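Local coordinates for protein Lysine/ornithine decarboxylase (Selenomonas ruminantium, PDB 5GJO) that decarboxylates L-lysine and L-ornithine to cadaverine and putrescine with similar efficiency, using pyridoxal 5'-phosphate as cofactor in a homodimer, at residues A[291-305]-A[347-361]. The protein carries 2 engineered substitutions. Numbering follows the deposited sequence.
Sequences YGCFSGIMYDHWCYP and VTEMGSYTSVSATRF. Engineered in segment 291-305: Cys303 (natural residue Thr). With NA (sodium ion), chain P; NA (sodium ion), chain J; PLP (pyridoxal-5'-phosphate), chain H.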
loop_
_atom_site.group_PDB
_atom_site.type_symbol
_atom_site.label_atom_id
_atom_site.label_comp_id
_atom_site.label_asym_id
_atom_site.label_seq_id
_atom_site.Cartn_x
_atom_site.Cartn_y
_atom_site.Cartn_z
ATOM N N TYR A 291 -3.064 -3.675 -5.067
ATOM C CA TYR A 291 -3.327 -3.009 -3.798
ATOM C C TYR A 291 -3.457 -3.979 -2.639
ATOM O O TYR A 291 -3.732 -3.552 -1.529
ATOM C CB TYR A 291 -4.570 -2.155 -3.855
ATOM C CG TYR A 291 -4.402 -0.901 -4.677
ATOM C CD1 TYR A 291 -3.857 0.226 -4.100
ATOM C CD2 TYR A 291 -4.831 -0.827 -6.018
ATOM C CE1 TYR A 291 -3.702 1.390 -4.832
ATOM C CE2 TYR A 291 -4.652 0.378 -6.753
ATOM C CZ TYR A 291 -4.120 1.452 -6.126
ATOM O OH TYR A 291 -3.965 2.687 -6.784
ATOM N N GLY A 292 -3.266 -5.267 -2.930
ATOM C CA GLY A 292 -3.189 -6.296 -1.888
ATOM C C GLY A 292 -1.850 -6.961 -1.883
ATOM O O GLY A 292 -0.847 -6.286 -1.801
ATOM N N CYS A 293 -1.834 -8.317 -1.882
ATOM C CA CYS A 293 -0.619 -9.082 -1.814
ATOM C C CYS A 293 0.370 -8.811 -2.967
ATOM O O CYS A 293 1.567 -8.885 -2.744
ATOM C CB CYS A 293 -0.867 -10.588 -1.722
ATOM S SG CYS A 293 -1.649 -10.867 -0.105
ATOM N N PHE A 294 -0.111 -8.369 -4.105
ATOM C CA PHE A 294 0.784 -8.048 -5.213
ATOM C C PHE A 294 1.360 -6.661 -5.112
ATOM O O PHE A 294 2.041 -6.214 -6.041
ATOM C CB PHE A 294 0.089 -8.206 -6.572
ATOM C CG PHE A 294 -0.323 -9.608 -6.915
ATOM C CD1 PHE A 294 0.579 -10.435 -7.540
ATOM C CD2 PHE A 294 -1.644 -10.022 -6.754
ATOM C CE1 PHE A 294 0.185 -11.711 -7.937
ATOM C CE2 PHE A 294 -2.039 -11.309 -7.176
ATOM C CZ PHE A 294 -1.105 -12.125 -7.739
ATOM N N SER A 295 1.131 -5.954 -3.992
ATOM C CA SER A 295 1.792 -4.663 -3.741
ATOM C C SER A 295 3.294 -4.701 -3.774
ATOM O O SER A 295 3.917 -3.683 -4.114
ATOM C CB SER A 295 1.344 -4.091 -2.350
ATOM O OG SER A 295 1.610 -5.074 -1.309
ATOM N N GLY A 296 3.916 -5.879 -3.550
ATOM C CA GLY A 296 5.334 -6.062 -3.744
ATOM C C GLY A 296 5.838 -5.754 -5.168
ATOM O O GLY A 296 6.996 -5.411 -5.348
ATOM N N ILE A 297 4.956 -5.842 -6.163
ATOM C CA ILE A 297 5.298 -5.373 -7.511
ATOM C C ILE A 297 5.773 -3.964 -7.432
ATOM O O ILE A 297 6.731 -3.567 -8.140
ATOM C CB ILE A 297 4.095 -5.521 -8.491
ATOM C CG1 ILE A 297 3.837 -7.007 -8.712
ATOM C CG2 ILE A 297 4.401 -4.846 -9.798
ATOM C CD1 ILE A 297 2.605 -7.252 -9.574
ATOM N N MET A 298 5.062 -3.164 -6.660
ATOM C CA MET A 298 5.289 -1.719 -6.580
ATOM C C MET A 298 6.384 -1.357 -5.593
ATOM O O MET A 298 7.339 -0.615 -5.900
ATOM C CB MET A 298 3.976 -1.052 -6.161
ATOM C CG MET A 298 2.889 -1.189 -7.196
ATOM S SD MET A 298 3.380 -0.345 -8.743
ATOM C CE MET A 298 3.973 1.237 -7.863
ATOM N N TYR A 299 6.267 -1.842 -4.390
ATOM C CA TYR A 299 7.191 -1.437 -3.342
ATOM C C TYR A 299 8.469 -2.252 -3.303
ATOM O O TYR A 299 9.449 -1.784 -2.739
ATOM C CB TYR A 299 6.564 -1.476 -1.940
ATOM C CG TYR A 299 5.559 -0.429 -1.678
ATOM C CD1 TYR A 299 5.939 0.835 -1.320
ATOM C CD2 TYR A 299 4.211 -0.697 -1.778
ATOM C CE1 TYR A 299 5.016 1.810 -1.123
ATOM C CE2 TYR A 299 3.277 0.298 -1.529
ATOM C CZ TYR A 299 3.694 1.548 -1.236
ATOM O OH TYR A 299 2.779 2.557 -0.922
ATOM N N ASP A 300 8.452 -3.460 -3.800
ATOM C CA ASP A 300 9.555 -4.438 -3.570
ATOM C C ASP A 300 10.108 -4.869 -4.924
ATOM O O ASP A 300 10.874 -5.824 -4.969
ATOM C CB ASP A 300 8.982 -5.637 -2.812
ATOM C CG ASP A 300 10.041 -6.526 -2.168
ATOM O OD1 ASP A 300 11.049 -6.032 -1.652
ATOM O OD2 ASP A 300 9.833 -7.777 -2.202
ATOM N N HIS A 301 9.734 -4.137 -6.011
ATOM C CA HIS A 301 10.205 -4.351 -7.374
ATOM C C HIS A 301 10.119 -5.840 -7.764
ATOM O O HIS A 301 11.028 -6.378 -8.418
ATOM C CB HIS A 301 11.672 -3.872 -7.563
ATOM C CG HIS A 301 11.958 -2.554 -6.921
ATOM N ND1 HIS A 301 12.942 -2.399 -5.954
ATOM C CD2 HIS A 301 11.319 -1.358 -7.008
ATOM C CE1 HIS A 301 12.920 -1.154 -5.505
ATOM N NE2 HIS A 301 11.951 -0.497 -6.130
ATOM N N TRP A 302 9.078 -6.536 -7.351
ATOM C CA TRP A 302 9.079 -7.998 -7.370
ATOM C C TRP A 302 8.222 -8.645 -8.466
ATOM O O TRP A 302 7.297 -8.039 -8.928
ATOM C CB TRP A 302 8.639 -8.511 -6.002
ATOM C CG TRP A 302 9.084 -9.909 -5.672
ATOM C CD1 TRP A 302 8.388 -11.055 -5.872
ATOM C CD2 TRP A 302 10.319 -10.295 -5.079
ATOM N NE1 TRP A 302 9.109 -12.131 -5.447
ATOM C CE2 TRP A 302 10.302 -11.690 -4.949
ATOM C CE3 TRP A 302 11.434 -9.597 -4.625
ATOM C CZ2 TRP A 302 11.357 -12.391 -4.395
ATOM C CZ3 TRP A 302 12.464 -10.292 -4.077
ATOM C CH2 TRP A 302 12.429 -11.681 -3.968
ATOM N N CYS A 303 8.582 -9.862 -8.888
ATOM C CA CYS A 303 7.771 -10.615 -9.887
ATOM C C CYS A 303 7.490 -11.944 -9.267
ATOM O O CYS A 303 8.461 -12.653 -8.987
ATOM C CB CYS A 303 8.663 -10.806 -11.124
ATOM S SG CYS A 303 7.948 -11.884 -12.431
ATOM N N TYR A 304 6.233 -12.269 -8.920
ATOM C CA TYR A 304 5.893 -13.482 -8.205
ATOM C C TYR A 304 5.614 -14.636 -9.168
ATOM O O TYR A 304 5.074 -14.410 -10.243
ATOM C CB TYR A 304 4.631 -13.288 -7.304
ATOM C CG TYR A 304 4.913 -12.234 -6.270
ATOM C CD1 TYR A 304 5.500 -12.560 -5.056
ATOM C CD2 TYR A 304 4.598 -10.929 -6.520
ATOM C CE1 TYR A 304 5.813 -11.535 -4.115
ATOM C CE2 TYR A 304 4.900 -9.915 -5.597
ATOM C CZ TYR A 304 5.547 -10.214 -4.446
ATOM O OH TYR A 304 5.861 -9.175 -3.562
ATOM N N PRO A 305 5.932 -15.880 -8.800
ATOM C CA PRO A 305 5.640 -17.013 -9.671
ATOM C C PRO A 305 4.141 -17.344 -9.674
ATOM O O PRO A 305 3.650 -17.837 -8.687
ATOM C CB PRO A 305 6.409 -18.198 -9.045
ATOM C CG PRO A 305 7.163 -17.607 -7.977
ATOM C CD PRO A 305 6.702 -16.287 -7.609
ATOM N N VAL A 347 -0.250 -18.529 -6.526
ATOM C CA VAL A 347 0.984 -17.808 -6.539
ATOM C C VAL A 347 1.867 -18.299 -5.380
ATOM O O VAL A 347 1.427 -18.313 -4.186
ATOM C CB VAL A 347 0.802 -16.277 -6.424
ATOM C CG1 VAL A 347 2.124 -15.548 -6.620
ATOM C CG2 VAL A 347 -0.168 -15.816 -7.472
ATOM N N THR A 348 3.080 -18.720 -5.707
ATOM C CA THR A 348 4.008 -19.373 -4.726
ATOM C C THR A 348 5.015 -18.336 -4.218
ATOM O O THR A 348 5.085 -17.244 -4.803
ATOM C CB THR A 348 4.688 -20.660 -5.231
ATOM O OG1 THR A 348 5.398 -20.415 -6.493
ATOM C CG2 THR A 348 3.651 -21.701 -5.389
ATOM N N GLU A 349 5.786 -18.666 -3.183
ATOM C CA GLU A 349 6.829 -17.783 -2.666
ATOM C C GLU A 349 6.273 -16.362 -2.416
ATOM O O GLU A 349 6.918 -15.353 -2.807
ATOM C CB GLU A 349 8.068 -17.758 -3.591
ATOM C CG GLU A 349 8.808 -19.140 -3.651
ATOM C CD GLU A 349 8.139 -20.144 -4.546
ATOM O OE1 GLU A 349 7.865 -19.873 -5.725
ATOM O OE2 GLU A 349 7.847 -21.260 -4.091
ATOM N N MET A 350 5.150 -16.325 -1.720
ATOM C CA MET A 350 4.426 -15.107 -1.436
ATOM C C MET A 350 4.455 -14.658 0.027
ATOM O O MET A 350 3.649 -13.892 0.443
ATOM C CB MET A 350 3.005 -15.218 -1.970
ATOM C CG MET A 350 2.802 -14.468 -3.262
ATOM S SD MET A 350 1.444 -13.349 -3.139
ATOM C CE MET A 350 1.526 -12.271 -4.557
ATOM N N GLY A 351 5.408 -15.168 0.782
ATOM C CA GLY A 351 5.422 -14.990 2.176
ATOM C C GLY A 351 5.975 -13.684 2.710
ATOM O O GLY A 351 5.750 -13.386 3.923
ATOM N N SER A 352 6.709 -12.933 1.908
ATOM C CA SER A 352 7.445 -11.784 2.453
ATOM C C SER A 352 7.247 -10.472 1.720
ATOM O O SER A 352 7.308 -10.435 0.505
ATOM C CB SER A 352 8.938 -12.044 2.503
ATOM O OG SER A 352 9.174 -13.174 3.298
ATOM N N TYR A 353 6.959 -9.408 2.485
ATOM C CA TYR A 353 6.731 -8.087 1.865
ATOM C C TYR A 353 5.578 -8.088 0.826
ATOM O O TYR A 353 5.670 -7.513 -0.244
ATOM C CB TYR A 353 8.001 -7.462 1.327
ATOM C CG TYR A 353 9.109 -7.405 2.390
ATOM C CD1 TYR A 353 9.021 -6.548 3.483
ATOM C CD2 TYR A 353 10.206 -8.225 2.307
ATOM C CE1 TYR A 353 10.023 -6.529 4.409
ATOM C CE2 TYR A 353 11.238 -8.232 3.241
ATOM C CZ TYR A 353 11.126 -7.372 4.336
ATOM O OH TYR A 353 12.111 -7.314 5.317
ATOM N N THR A 354 4.537 -8.811 1.191
ATOM C CA THR A 354 3.346 -8.957 0.348
ATOM C C THR A 354 2.161 -8.489 1.183
ATOM O O THR A 354 1.698 -7.319 1.005
ATOM C CB THR A 354 3.188 -10.421 -0.093
ATOM O OG1 THR A 354 3.248 -11.241 1.073
ATOM C CG2 THR A 354 4.307 -10.778 -1.115
ATOM N N SER A 355 1.660 -9.329 2.068
ATOM C CA SER A 355 0.501 -8.997 2.868
ATOM C C SER A 355 0.764 -7.774 3.766
ATOM O O SER A 355 -0.198 -6.988 4.087
ATOM C CB SER A 355 -0.011 -10.162 3.731
ATOM O OG SER A 355 1.075 -10.548 4.541
ATOM N N VAL A 356 2.025 -7.544 4.139
ATOM C CA VAL A 356 2.336 -6.398 4.987
ATOM C C VAL A 356 2.165 -5.091 4.319
ATOM O O VAL A 356 2.073 -4.090 5.019
ATOM C CB VAL A 356 3.757 -6.481 5.611
ATOM C CG1 VAL A 356 3.822 -7.648 6.465
ATOM C CG2 VAL A 356 4.856 -6.596 4.558
ATOM N N SER A 357 2.182 -5.026 2.975
ATOM C CA SER A 357 1.900 -3.757 2.278
ATOM C C SER A 357 0.560 -3.776 1.558
ATOM O O SER A 357 0.259 -2.936 0.717
ATOM C CB SER A 357 3.054 -3.301 1.383
ATOM O OG SER A 357 3.411 -4.429 0.550
ATOM N N ALA A 358 -0.305 -4.724 1.901
ATOM C CA ALA A 358 -1.690 -4.733 1.384
ATOM C C ALA A 358 -2.501 -3.584 2.015
ATOM O O ALA A 358 -2.213 -3.140 3.101
ATOM C CB ALA A 358 -2.409 -6.032 1.734
ATOM N N THR A 359 -3.546 -3.222 1.335
ATOM C CA THR A 359 -4.419 -2.074 1.699
ATOM C C THR A 359 -5.881 -2.462 1.539
ATOM O O THR A 359 -6.270 -3.499 0.901
ATOM C CB THR A 359 -4.208 -0.852 0.770
ATOM O OG1 THR A 359 -4.814 -1.122 -0.499
ATOM C CG2 THR A 359 -2.816 -0.596 0.607
ATOM N N ARG A 360 -6.728 -1.564 2.014
ATOM C CA ARG A 360 -8.152 -1.671 1.800
ATOM C C ARG A 360 -8.642 -0.715 0.707
ATOM O O ARG A 360 -9.783 -0.285 0.730
ATOM C CB ARG A 360 -8.945 -1.533 3.104
ATOM C CG ARG A 360 -8.682 -2.681 4.072
ATOM C CD ARG A 360 -9.852 -3.051 4.955
ATOM N NE ARG A 360 -11.101 -3.153 4.218
ATOM C CZ ARG A 360 -12.299 -3.014 4.757
ATOM N NH1 ARG A 360 -12.421 -2.771 6.052
ATOM N NH2 ARG A 360 -13.373 -3.096 4.000
ATOM N N PHE A 361 -7.745 -0.369 -0.220
ATOM C CA PHE A 361 -8.128 0.425 -1.380
ATOM C C PHE A 361 -9.370 -0.100 -2.028
ATOM O O PHE A 361 -9.573 -1.313 -2.097
ATOM C CB PHE A 361 -6.975 0.440 -2.395
ATOM C CG PHE A 361 -7.060 1.510 -3.431
ATOM C CD1 PHE A 361 -6.694 2.774 -3.127
ATOM C CD2 PHE A 361 -7.420 1.212 -4.730
ATOM C CE1 PHE A 361 -6.703 3.786 -4.149
ATOM C CE2 PHE A 361 -7.456 2.173 -5.722
ATOM C CZ PHE A 361 -7.131 3.469 -5.432
HETATM NA NA NA P . -0.220 -1.084 -1.271
HETATM NA NA NA J . 0.986 1.600 0.270
HETATM N N1 PLP H . 16.533 -5.984 9.846
HETATM C C2 PLP H . 16.476 -4.677 9.496
HETATM C C2A PLP H . 16.994 -3.624 10.439
HETATM C C3 PLP H . 15.904 -4.280 8.185
HETATM O O3 PLP H . 15.836 -2.972 7.810
HETATM C C4 PLP H . 15.411 -5.359 7.299
HETATM C C4A PLP H . 14.824 -5.063 5.974
HETATM O O4A PLP H . 14.340 -3.965 5.752
HETATM C C5 PLP H . 15.531 -6.750 7.801
HETATM C C6 PLP H . 16.091 -6.978 9.055
HETATM C C5A PLP H . 15.051 -7.907 6.957
HETATM O O4P PLP H . 15.635 -7.824 5.659
HETATM P P PLP H . 15.490 -9.043 4.618
HETATM O O1P PLP H . 16.198 -10.190 5.300
HETATM O O2P PLP H . 16.177 -8.541 3.370
HETATM O O3P PLP H . 13.997 -9.227 4.478
HETATM O O HOH W 1 7.990 -9.675 -1.955
HETATM O O HOH W 2 8.538 -14.849 -5.084
#
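Tyr291 turns CG away from its carbonyl carbon (chi1 -72°), Phe361 turns CG away from its N (chi1 -163°), and the two rings lie face to face, centroids 3.7 Å apart and planes nearly parallel. Thr359 grips Tyr291 O twice: OG1 donates in the carbonyl plane on a lone pair at 2.9 Å, and the backbone N also donates. Thr359 OG1 in turn accepts from Phe361 N, an ST turn that ties the stacked phenylalanine to the same threonine. Further along, Ser295 OG and Ser357 OG meet at 2.7 Å, and Ser295 OG also bonds to Gly292 O. Met350 bends at chi2 (-126°) and wedges its methyl between two aromatics in a double Met-aromatic contact: CE sits over a face of Phe294 and over a face of Tyr304, 3.9 Å from each ring centroid. The other face of Tyr304 carries Trp302, and Thr354 CG2 lies 3.3 Å from Tyr304 OH. A water accepts from that hydroxyl and donates to Asp300 OD2 and Ser352 O, while Asp300 pairs with Arg259. Tyr353 reaches away from the contact to hydrogen-bond phosphate oxygen O3P of the cofactor through its OH at 2.8 Å. Ser357 O binds a sodium ion shared with Tyr299 of the second subunit, whose Tyr299 ring also stacks on Tyr291, so this end of the contact lies in the dimer interface. Both loops belong to the beta-sheet domain that accompanies the PLP-binding barrel, as in related ornithine decarboxylases. Thr348 N bonds to Pro305 O just beyond the antiparallel pair of strands 306-307 and 344-347; strand 266-276, through Leu268, packs against Phe294, Val347 and Met350.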